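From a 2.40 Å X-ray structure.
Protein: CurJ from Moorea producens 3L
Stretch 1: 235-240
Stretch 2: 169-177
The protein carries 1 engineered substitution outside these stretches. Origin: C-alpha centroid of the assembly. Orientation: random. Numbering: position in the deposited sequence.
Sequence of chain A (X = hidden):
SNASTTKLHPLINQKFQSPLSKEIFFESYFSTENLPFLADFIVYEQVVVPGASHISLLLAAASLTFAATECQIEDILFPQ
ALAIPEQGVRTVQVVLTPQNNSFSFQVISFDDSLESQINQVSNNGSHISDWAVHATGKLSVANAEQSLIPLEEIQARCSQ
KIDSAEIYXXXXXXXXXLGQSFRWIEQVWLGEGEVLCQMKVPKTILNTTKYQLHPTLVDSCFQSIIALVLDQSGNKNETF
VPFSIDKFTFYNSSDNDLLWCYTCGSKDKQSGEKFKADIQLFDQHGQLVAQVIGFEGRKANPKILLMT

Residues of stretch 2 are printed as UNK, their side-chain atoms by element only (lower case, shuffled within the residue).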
# COMPACT_ATOMS: atom_id res chain seq x y z
N ASN A 235 -27.22 -30.31 -20.88
CA ASN A 235 -25.86 -30.39 -21.40
C ASN A 235 -24.93 -30.83 -20.27
O ASN A 235 -24.74 -30.11 -19.29
CB ASN A 235 -25.43 -29.04 -21.96
CG ASN A 235 -24.12 -29.11 -22.72
OD1 ASN A 235 -23.26 -29.94 -22.43
ND2 ASN A 235 -23.96 -28.22 -23.70
N LYS A 236 -24.35 -32.02 -20.41
CA LYS A 236 -23.49 -32.54 -19.35
C LYS A 236 -22.19 -31.76 -19.20
O LYS A 236 -21.43 -32.03 -18.27
CB LYS A 236 -23.21 -34.03 -19.61
CG LYS A 236 -24.36 -34.93 -19.16
CD LYS A 236 -25.60 -34.69 -20.02
CE LYS A 236 -26.77 -35.59 -19.64
NZ LYS A 236 -28.04 -35.15 -20.30
N ASN A 237 -21.89 -30.84 -20.12
CA ASN A 237 -20.75 -29.94 -19.98
C ASN A 237 -21.02 -28.79 -19.02
O ASN A 237 -20.06 -28.14 -18.57
CB ASN A 237 -20.33 -29.37 -21.33
CG ASN A 237 -19.60 -30.38 -22.19
OD1 ASN A 237 -19.10 -31.38 -21.69
ND2 ASN A 237 -19.52 -30.11 -23.49
N GLU A 238 -22.28 -28.52 -18.69
CA GLU A 238 -22.68 -27.32 -17.98
C GLU A 238 -23.09 -27.63 -16.54
O GLU A 238 -23.62 -28.70 -16.25
CB GLU A 238 -23.87 -26.66 -18.67
CG GLU A 238 -23.58 -25.99 -19.99
CD GLU A 238 -24.86 -25.57 -20.71
OE1 GLU A 238 -24.78 -24.77 -21.66
OE2 GLU A 238 -25.95 -26.05 -20.31
N THR A 239 -22.85 -26.67 -15.66
CA THR A 239 -23.39 -26.69 -14.31
C THR A 239 -23.77 -25.27 -13.93
O THR A 239 -23.43 -24.31 -14.63
CB THR A 239 -22.38 -27.28 -13.32
OG1 THR A 239 -23.01 -27.45 -12.04
CG2 THR A 239 -21.16 -26.37 -13.18
N PHE A 240 -24.48 -25.13 -12.81
CA PHE A 240 -24.85 -23.81 -12.31
C PHE A 240 -23.64 -23.19 -11.63
O PHE A 240 -23.12 -23.75 -10.66
CB PHE A 240 -26.04 -23.90 -11.35
CG PHE A 240 -27.34 -24.28 -12.02
CD1 PHE A 240 -28.07 -23.34 -12.74
CD2 PHE A 240 -27.83 -25.57 -11.94
CE1 PHE A 240 -29.26 -23.68 -13.36
CE2 PHE A 240 -29.03 -25.92 -12.56
CZ PHE A 240 -29.74 -24.97 -13.27
N UNK A 169 -18.85 -35.71 -7.35
CA UNK A 169 -18.84 -36.37 -8.65
C UNK A 169 -19.54 -35.50 -9.68
O UNK A 169 -19.03 -35.33 -10.80
c UNK A 169 -19.52 -37.73 -8.56
c UNK A 169 -19.50 -38.50 -9.86
n UNK A 169 -17.63 -38.53 -11.41
c UNK A 169 -18.10 -38.95 -10.23
o UNK A 169 -17.45 -39.67 -9.48
N UNK A 170 -20.70 -34.93 -9.32
CA UNK A 170 -21.37 -34.04 -10.26
C UNK A 170 -20.42 -32.96 -10.75
O UNK A 170 -20.42 -32.62 -11.94
n UNK A 170 -24.37 -32.63 -11.24
n UNK A 170 -23.91 -30.55 -11.52
c UNK A 170 -23.27 -32.36 -10.46
c UNK A 170 -24.74 -31.52 -11.87
c UNK A 170 -22.61 -33.41 -9.61
c UNK A 170 -22.99 -31.05 -10.64
N UNK A 171 -19.58 -32.44 -9.86
CA UNK A 171 -18.66 -31.39 -10.28
C UNK A 171 -17.50 -31.98 -11.07
O UNK A 171 -17.07 -31.40 -12.08
c UNK A 171 -18.17 -30.61 -9.06
c UNK A 171 -19.70 -28.61 -9.32
c UNK A 171 -18.67 -29.13 -7.11
c UNK A 171 -19.22 -29.72 -8.39
N UNK A 172 -16.99 -33.14 -10.63
CA UNK A 172 -15.88 -33.78 -11.31
C UNK A 172 -16.19 -33.98 -12.79
O UNK A 172 -15.32 -33.79 -13.65
c UNK A 172 -10.59 -35.85 -10.31
c UNK A 172 -15.54 -35.10 -10.63
n UNK A 172 -12.40 -36.60 -11.88
c UNK A 172 -13.75 -36.37 -11.95
c UNK A 172 -14.16 -35.59 -10.91
c UNK A 172 -12.73 -34.52 -9.01
c UNK A 172 -11.43 -34.44 -8.54
c UNK A 172 -12.97 -35.28 -10.16
c UNK A 172 -11.90 -35.93 -10.79
c UNK A 172 -10.38 -35.11 -9.19
N UNK A 173 -17.43 -34.35 -13.10
CA UNK A 173 -17.81 -34.60 -14.49
C UNK A 173 -17.75 -33.34 -15.34
O UNK A 173 -17.49 -33.42 -16.54
o UNK A 173 -20.33 -36.93 -13.31
c UNK A 173 -19.26 -36.57 -13.84
c UNK A 173 -19.20 -35.22 -14.53
o UNK A 173 -18.23 -37.28 -13.82
N UNK A 174 -17.99 -32.17 -14.74
CA UNK A 174 -17.90 -30.90 -15.45
C UNK A 174 -16.48 -30.36 -15.49
O UNK A 174 -16.29 -29.19 -15.83
n UNK A 174 -22.42 -31.17 -15.07
c UNK A 174 -18.84 -29.86 -14.83
c UNK A 174 -20.28 -29.97 -15.33
n UNK A 174 -22.78 -33.20 -14.04
n UNK A 174 -24.45 -32.23 -15.28
c UNK A 174 -21.04 -31.06 -14.59
c UNK A 174 -23.22 -32.20 -14.80
N UNK A 175 -15.48 -31.17 -15.14
CA UNK A 175 -14.08 -30.76 -15.10
C UNK A 175 -13.80 -29.78 -13.97
O UNK A 175 -12.83 -29.02 -14.04
c UNK A 175 -14.02 -30.99 -17.61
c UNK A 175 -13.63 -32.44 -17.44
c UNK A 175 -13.62 -30.16 -16.43
n UNK A 175 -14.53 -33.33 -17.80
o UNK A 175 -12.53 -32.74 -16.96
N UNK A 176 -14.64 -29.76 -12.94
CA UNK A 176 -14.38 -28.99 -11.74
C UNK A 176 -13.88 -29.98 -10.69
O UNK A 176 -14.67 -30.65 -10.02
c UNK A 176 -15.62 -28.21 -11.27
c UNK A 176 -15.30 -27.46 -9.99
c UNK A 176 -17.39 -26.57 -12.07
c UNK A 176 -16.06 -27.23 -12.35
N UNK A 177 -12.56 -30.07 -10.58
CA UNK A 177 -11.89 -31.03 -9.71
C UNK A 177 -11.58 -30.34 -8.39
O UNK A 177 -10.71 -29.47 -8.31
n UNK A 177 -9.80 -32.96 -12.29
c UNK A 177 -10.61 -31.53 -10.38
n UNK A 177 -11.61 -33.49 -13.32
c UNK A 177 -11.97 -32.69 -12.26
c UNK A 177 -10.29 -33.63 -13.32
c UNK A 177 -10.83 -32.35 -11.61
O HOH W 1 -26.13 -31.07 -17.06

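Position 169 carries three side-chain carbons, the third bonded to one oxygen and one nitrogen: an amide at the end of a two-carbon linker. It makes no contact with stretch 1. This is Gln169, and its amide bonds within its own stretch.

At position 170 one carbon leads to a five-membered ring of three carbons and two nitrogens, an imidazole. Its CA-to-CB bond points sideways, yet the ring ends nearer stretch 1, with Thr239 OG1 at its edge, close to the ring plane. The residue is His170; NE2 lies 3.3 Å from Thr239 OG1 in a hydrogen bond (angle 150°) that either partner could donate.

Position 171 has four carbons forked at the second, so it is Leu171. Its CD2 lies 4.4 Å from Thr239 OG1, a loose contact between a methyl and the hydroxyl oxygen.

Position 172 shows one carbon followed by fused five- and six-membered rings of eight carbons and one nitrogen. Only an indole fits: Trp172, exposed and out of reach of stretch 1.

Position 173 has two carbons, the second bearing two oxygens, hence Asp173. Gln169 NE2 donates to Asp173 OD1 at 2.8 Å. Toward stretch 1 its nearest side-chain approach is Asp173 CB to Lys236 O, 5.4 Å, too far for contact.

Position 174 has three carbons, a nitrogen, then a carbon carrying two more nitrogens. This guanidinium identifies Arg174, whose CB points toward stretch 1. NE donates to Glu238 O (3.0 Å, angle 163°), which lies near the guanidinium plane. Lys236 O sits over one face; although only 3.5 Å from Arg174 NE, its angle is too poor for a hydrogen bond.

Position 175 repeats the three-carbon amide, giving Gln175, without contact. Its positive phi (69°) accompanies the change of direction after the helix.

Position 176 has four carbons forked at the first, one arm two carbons long: Ile176. Its CD1 packs 3.9 Å from Thr239 CG2.

Position 177 again holds one carbon and an imidazole, His177, out of reach.

The contact buries 278 Å² and centres on Arg174 and Thr239. The type I turn from Asn235 to Glu238, closed by Glu238 N to Asn235 O (3.0 Å), presents carbonyls to the arginine. Arg174 NH1 donates to His170 O (3.2 Å), tying the guanidinium back to the backbone of the preceding helix, while a water accepts from Arg174 NH2 (2.7 Å) and donates to Asn235 O (2.8 Å). Thr239 points toward stretch 2, where its hydroxyl meets His170 and its methyl meets Ile176.

Stretch 2 (169-177) QHLWDRQIH
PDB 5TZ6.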